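Local coordinates for protein malate Synthase (Haloferax volcanii, PDB 3PUG) that catalyses the magnesium-dependent Claisen condensation of acetyl-CoA with glyoxylate and the hydrolysis that yields malate and CoA in the glyoxylate cycle, at residues 121-126 against 156-161; 188-193 against 207-212. All coordinates share one frame; numbering follows the deposited sequence.

Overall arrangement
Interaction 1 lies wholly ahead of interaction 2 in the sequence, and their centres are about 12 Å apart. Both stand at the C-terminal ends of neighbouring parallel strands of the eight-stranded barrel of the HpcH/HpaI aldolase family: interaction 1 joins the ends of 118-121 and 152-157, while interaction 2 ties the end of 183-188 and the start of helix 190-196 to the start of helix 210-223. Ile157 O and Gly189 N, 3.1 Å apart and probably hydrogen-bonded, link the two. Both reach the bound glyoxylate and one potassium ion, and they share water 4; together they supply Glu158 and Asp192 to the metal and substrate site.

Interaction 1. Residues 121-126 against 156-161; sequences IPEVGG and IIESGE. With K (potassium ion), chain J; GLV (glyoxylic acid), chain B.
The side chain of Glu158 lies against the backbone of Glu123 and crosses the Glu123 side chain at about a right angle, their carboxylate planes turned 35° apart. With CG set between the backbone N and the carbonyl carbon (chi1 57°) and the chain extended beyond it, the Glu158 carboxylate reaches the start of the facing loop, where OE2 accepts from Glu123 N at 2.8 Å through its anti lone pair. Water 4 also donates to this oxygen, while OE1 faces the substrate, 2.7 Å from glyoxylate O3. Replacing Glu158 by an alanine would probably leave Glu123 N without its acceptor and take away a ligand of the glyoxylate and magnesium site. Glu123 divides its own carboxylate: OE1 binds potassium at 3.1 Å, in a site that Glu51 and Asp52 help to build, and OE2 pairs with Arg89. Nearby cations would probably ease the closeness of the two acids. These are the loops leaving adjacent parallel strands at the C-terminal mouth of a beta/alpha barrel, where this family places its metal and substrate. Between the strands, Ile156 N donates to Ile121 O at 3.1 Å, and Ile156 CG1 rests against Pro122 CA at 3.6 Å. Next to it water 2 bridges the two chain segments, accepting from Glu158 N and donating to Val124 O and Ile156 O. Val124 O takes a second bond, in the carbonyl plane, from Ser159 OG at 3.1 Å; that hydroxyl also weakly caps Ala162 N at the start of helix 160-165. Water 1 joins Glu123 OE2 to Glu158 O. Farther along, water 3 accepts from Gly126 N and donates to Glu161 OE2 at 2.7 Å.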
loop_
_atom_site.group_PDB
_atom_site.type_symbol
_atom_site.label_atom_id
_atom_site.label_comp_id
_atom_site.label_asym_id
_atom_site.label_seq_id
_atom_site.Cartn_x
_atom_site.Cartn_y
_atom_site.Cartn_z
ATOM N N ILE A 121 13.127 10.972 17.384
ATOM C CA ILE A 121 13.336 9.670 17.967
ATOM C C ILE A 121 13.454 8.726 16.776
ATOM O O ILE A 121 12.466 8.430 16.114
ATOM C CB ILE A 121 12.149 9.370 18.929
ATOM C CG1 ILE A 121 12.081 10.449 20.008
ATOM C CG2 ILE A 121 12.233 7.956 19.524
ATOM C CD1 ILE A 121 13.349 10.577 20.869
ATOM N N PRO A 122 14.669 8.239 16.493
ATOM C CA PRO A 122 14.878 7.231 15.435
ATOM C C PRO A 122 14.376 5.794 15.788
ATOM O O PRO A 122 14.130 5.455 16.949
ATOM C CB PRO A 122 16.407 7.234 15.357
ATOM C CG PRO A 122 16.787 7.370 16.825
ATOM C CD PRO A 122 15.804 8.275 17.443
ATOM N N GLU A 123 14.273 4.918 14.797
ATOM C CA GLU A 123 14.143 3.458 15.030
ATOM C C GLU A 123 12.942 2.979 15.852
ATOM O O GLU A 123 12.959 1.885 16.421
ATOM C CB GLU A 123 15.395 2.905 15.719
ATOM C CG GLU A 123 16.645 3.042 14.892
ATOM C CD GLU A 123 16.764 2.026 13.748
ATOM O OE1 GLU A 123 17.785 2.067 13.040
ATOM O OE2 GLU A 123 15.833 1.228 13.506
ATOM N N VAL A 124 11.911 3.786 15.993
ATOM C CA VAL A 124 10.800 3.319 16.806
ATOM C C VAL A 124 10.153 2.038 16.224
ATOM O O VAL A 124 10.301 1.783 15.007
ATOM C CB VAL A 124 9.707 4.404 16.900
ATOM C CG1 VAL A 124 10.202 5.623 17.706
ATOM C CG2 VAL A 124 9.225 4.802 15.501
ATOM N N GLY A 125 9.460 1.263 17.081
ATOM C CA GLY A 125 8.736 0.069 16.716
ATOM C C GLY A 125 7.239 0.263 16.574
ATOM O O GLY A 125 6.838 1.161 15.875
ATOM N N GLY A 126 6.433 -0.608 17.200
ATOM C CA GLY A 126 4.973 -0.613 17.243
ATOM C C GLY A 126 4.439 0.479 18.153
ATOM O O GLY A 126 5.173 1.143 18.883
ATOM N N ILE A 156 11.344 8.848 13.298
ATOM C CA ILE A 156 11.767 8.242 12.043
ATOM C C ILE A 156 11.071 6.885 11.876
ATOM O O ILE A 156 11.159 6.007 12.747
ATOM C CB ILE A 156 13.284 8.044 11.999
ATOM C CG1 ILE A 156 14.017 9.238 12.606
ATOM C CG2 ILE A 156 13.740 7.794 10.589
ATOM C CD1 ILE A 156 14.036 10.499 11.747
ATOM N N ILE A 157 10.310 6.745 10.796
ATOM C CA ILE A 157 9.697 5.479 10.404
ATOM C C ILE A 157 10.704 4.598 9.638
ATOM O O ILE A 157 10.934 4.786 8.442
ATOM C CB ILE A 157 8.443 5.694 9.526
ATOM C CG1 ILE A 157 7.421 6.600 10.227
ATOM C CG2 ILE A 157 7.839 4.328 9.121
ATOM C CD1 ILE A 157 6.796 6.059 11.534
ATOM N N GLU A 158 11.316 3.644 10.317
ATOM C CA GLU A 158 12.347 2.827 9.713
ATOM C C GLU A 158 12.384 1.349 10.094
ATOM O O GLU A 158 13.409 0.718 9.912
ATOM C CB GLU A 158 13.718 3.464 9.895
ATOM C CG GLU A 158 14.151 3.759 11.318
ATOM C CD GLU A 158 15.287 4.772 11.313
ATOM O OE1 GLU A 158 15.761 5.104 10.199
ATOM O OE2 GLU A 158 15.679 5.252 12.399
ATOM N N SER A 159 11.220 0.794 10.427
ATOM C CA SER A 159 10.928 -0.630 10.507
ATOM C C SER A 159 9.531 -0.904 9.962
ATOM O O SER A 159 8.660 -0.035 9.922
ATOM C CB SER A 159 10.953 -0.990 11.987
ATOM O OG SER A 159 9.937 -0.270 12.716
ATOM N N GLY A 160 9.271 -2.163 9.618
ATOM C CA GLY A 160 7.937 -2.671 9.237
ATOM C C GLY A 160 6.956 -2.339 10.341
ATOM O O GLY A 160 5.891 -1.805 10.036
ATOM N N GLU A 161 7.321 -2.570 11.603
ATOM C CA GLU A 161 6.456 -2.354 12.740
ATOM C C GLU A 161 5.969 -0.891 12.819
ATOM O O GLU A 161 4.893 -0.590 13.345
ATOM C CB GLU A 161 7.272 -2.617 14.004
ATOM C CG GLU A 161 7.502 -4.006 14.469
ATOM C CD GLU A 161 8.842 -4.120 15.176
ATOM O OE1 GLU A 161 9.867 -4.315 14.461
ATOM O OE2 GLU A 161 8.878 -4.005 16.436
HETATM K K K J . 20.275 3.837 13.034
HETATM C C1 GLV B . 17.429 7.477 8.813
HETATM O O1 GLV B . 17.677 7.193 9.975
HETATM C C2 GLV B . 17.399 6.361 7.858
HETATM O O2 GLV B . 17.190 6.502 6.678
HETATM O O3 GLV B . 17.664 5.130 8.259
HETATM O O HOH W 1 15.249 -0.440 11.513
HETATM O O HOH W 2 11.372 3.317 13.064
HETATM O O HOH W 3 8.075 -2.727 18.708
HETATM O O HOH W 4 18.400 5.566 12.406
#

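Interaction 2. Residues 188-193 against 207-212. With MG (magnesium ion), chain C; K (potassium ion), chain J; GLV (glyoxylic acid), chain B.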
loop_
_atom_site.group_PDB
_atom_site.type_symbol
_atom_site.label_atom_id
_atom_site.label_comp_id
_atom_site.label_asym_id
_atom_site.label_seq_id
_atom_site.Cartn_x
_atom_site.Cartn_y
_atom_site.Cartn_z
ATOM N N ASP A 188 10.272 9.492 6.982
ATOM C CA ASP A 188 10.633 8.187 6.468
ATOM C C ASP A 188 12.133 8.074 6.660
ATOM O O ASP A 188 12.818 9.088 6.656
ATOM C CB ASP A 188 10.195 8.036 5.023
ATOM C CG ASP A 188 8.798 7.451 4.921
ATOM O OD1 ASP A 188 8.381 6.851 5.937
ATOM O OD2 ASP A 188 8.110 7.576 3.868
ATOM N N GLY A 189 12.629 6.867 6.896
ATOM C CA GLY A 189 14.058 6.617 6.955
ATOM C C GLY A 189 14.345 5.454 6.048
ATOM O O GLY A 189 14.563 4.331 6.488
ATOM N N GLU A 190 14.422 5.739 4.756
ATOM C CA GLU A 190 14.659 4.645 3.834
ATOM C C GLU A 190 15.886 3.794 4.120
ATOM O O GLU A 190 15.884 2.604 3.823
ATOM C CB GLU A 190 14.599 5.075 2.376
ATOM C CG GLU A 190 13.179 5.340 1.869
ATOM C CD GLU A 190 12.736 6.749 2.131
ATOM O OE1 GLU A 190 13.365 7.511 2.887
ATOM O OE2 GLU A 190 11.709 7.146 1.580
ATOM N N VAL A 191 16.923 4.345 4.730
ATOM C CA VAL A 191 18.165 3.579 4.861
ATOM C C VAL A 191 17.985 2.391 5.782
ATOM O O VAL A 191 18.229 1.282 5.374
ATOM C CB VAL A 191 19.346 4.455 5.331
ATOM C CG1 VAL A 191 20.619 3.686 5.271
ATOM C CG2 VAL A 191 19.439 5.654 4.382
ATOM N N ASP A 192 17.523 2.616 7.002
ATOM C CA ASP A 192 17.352 1.539 7.945
ATOM C C ASP A 192 16.107 0.719 7.624
ATOM O O ASP A 192 16.104 -0.498 7.848
ATOM C CB ASP A 192 17.362 2.100 9.367
ATOM C CG ASP A 192 18.746 2.616 9.779
ATOM O OD1 ASP A 192 19.723 2.068 9.227
ATOM O OD2 ASP A 192 18.881 3.515 10.647
ATOM N N TYR A 193 15.078 1.365 7.071
ATOM C CA TYR A 193 13.884 0.649 6.649
ATOM C C TYR A 193 14.333 -0.448 5.702
ATOM O O TYR A 193 13.827 -1.588 5.799
ATOM C CB TYR A 193 12.822 1.568 6.052
ATOM C CG TYR A 193 11.546 0.930 5.523
ATOM C CD1 TYR A 193 10.509 0.574 6.373
ATOM C CD2 TYR A 193 11.345 0.754 4.152
ATOM C CE1 TYR A 193 9.340 0.010 5.905
ATOM C CE2 TYR A 193 10.179 0.182 3.650
ATOM C CZ TYR A 193 9.147 -0.177 4.530
ATOM O OH TYR A 193 7.987 -0.791 4.021
ATOM N N PRO A 207 16.104 1.152 -2.693
ATOM C CA PRO A 207 14.792 1.042 -3.369
ATOM C C PRO A 207 13.926 2.292 -3.064
ATOM O O PRO A 207 14.151 2.983 -2.051
ATOM C CB PRO A 207 14.150 -0.190 -2.728
ATOM C CG PRO A 207 15.216 -0.798 -1.799
ATOM C CD PRO A 207 16.316 0.184 -1.607
ATOM N N ALA A 208 12.931 2.569 -3.915
ATOM C CA ALA A 208 12.142 3.813 -3.881
ATOM C C ALA A 208 11.003 3.858 -2.823
ATOM O O ALA A 208 10.626 4.943 -2.324
ATOM C CB ALA A 208 11.628 4.127 -5.298
ATOM N N TRP A 209 10.465 2.664 -2.512
ATOM C CA TRP A 209 9.457 2.375 -1.470
ATOM C C TRP A 209 8.305 3.345 -1.601
ATOM O O TRP A 209 7.962 4.070 -0.658
ATOM C CB TRP A 209 10.037 2.529 -0.081
ATOM C CG TRP A 209 11.161 1.622 0.291
ATOM C CD1 TRP A 209 12.445 1.983 0.579
ATOM C CD2 TRP A 209 11.094 0.196 0.492
ATOM N NE1 TRP A 209 13.205 0.860 0.884
ATOM C CE2 TRP A 209 12.391 -0.243 0.845
ATOM C CE3 TRP A 209 10.080 -0.756 0.343
ATOM C CZ2 TRP A 209 12.675 -1.574 1.120
ATOM C CZ3 TRP A 209 10.371 -2.088 0.588
ATOM C CH2 TRP A 209 11.672 -2.482 0.949
ATOM N N PRO A 210 7.715 3.388 -2.799
ATOM C CA PRO A 210 6.600 4.335 -2.902
ATOM C C PRO A 210 5.549 3.976 -1.886
ATOM O O PRO A 210 4.903 4.878 -1.371
ATOM C CB PRO A 210 6.035 4.116 -4.301
ATOM C CG PRO A 210 6.683 2.873 -4.847
ATOM C CD PRO A 210 7.891 2.546 -3.996
ATOM N N GLU A 211 5.332 2.707 -1.562
ATOM C CA GLU A 211 4.216 2.452 -0.653
ATOM C C GLU A 211 4.536 2.960 0.739
ATOM O O GLU A 211 3.657 3.517 1.384
ATOM C CB GLU A 211 3.773 0.984 -0.546
ATOM C CG GLU A 211 3.537 0.202 -1.864
ATOM C CD GLU A 211 4.813 -0.188 -2.644
ATOM O OE1 GLU A 211 6.007 0.053 -2.189
ATOM O OE2 GLU A 211 4.507 -0.701 -3.765
ATOM N N LEU A 212 5.772 2.792 1.216
ATOM C CA LEU A 212 6.126 3.372 2.505
ATOM C C LEU A 212 5.786 4.853 2.503
ATOM O O LEU A 212 5.207 5.376 3.476
ATOM C CB LEU A 212 7.594 3.202 2.828
ATOM C CG LEU A 212 8.062 4.057 4.000
ATOM C CD1 LEU A 212 7.292 3.644 5.245
ATOM C CD2 LEU A 212 9.496 3.806 4.257
HETATM MG MG MG C . 18.590 5.479 10.465
HETATM K K K J . 20.275 3.837 13.034
HETATM C C1 GLV B . 17.429 7.477 8.813
HETATM O O1 GLV B . 17.677 7.193 9.975
HETATM C C2 GLV B . 17.399 6.361 7.858
HETATM O O2 GLV B . 17.190 6.502 6.678
HETATM O O3 GLV B . 17.664 5.130 8.259
HETATM O O HOH W 4 18.400 5.566 12.406
#
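With CG anti to the backbone N in both Tyr193 (chi1 178°) and Leu212 (chi1 167°), the two side chains run antiparallel alongside each other, and Leu212 CD2 settles over the centre of the tyrosine ring in a CH-pi contact, 3.6 Å from its centroid. The packing joins two helix starts of the beta/alpha barrel, those of helices 190-196 and 210-223. At its edge the same ring meets the face of Trp209 in a T-shaped pair, planes 82° apart, with CE2 over the middle of the indole; Pro207 CB lies on the opposite face, toward the rim. Thr194 accepts from Trp209 NE1 and Glu163 pairs with Tyr193 OH, which should hold both rings in place. Glu190 CG passes obliquely by Trp209 CD1, and its carboxylate turns to Arg244. Leu212 CG also sits against the Asp188 carboxylate, whose OD1 is hydrogen-bonded to Thr216. At the N-terminal end of helix 190-196 the first turn holds the substrate: Val191 N donates to glyoxylate O2 at 2.9 Å. Asp192 N donates to glyoxylate O3 at 2.8 Å, while Asp192 OD2 binds magnesium at 2.0 Å.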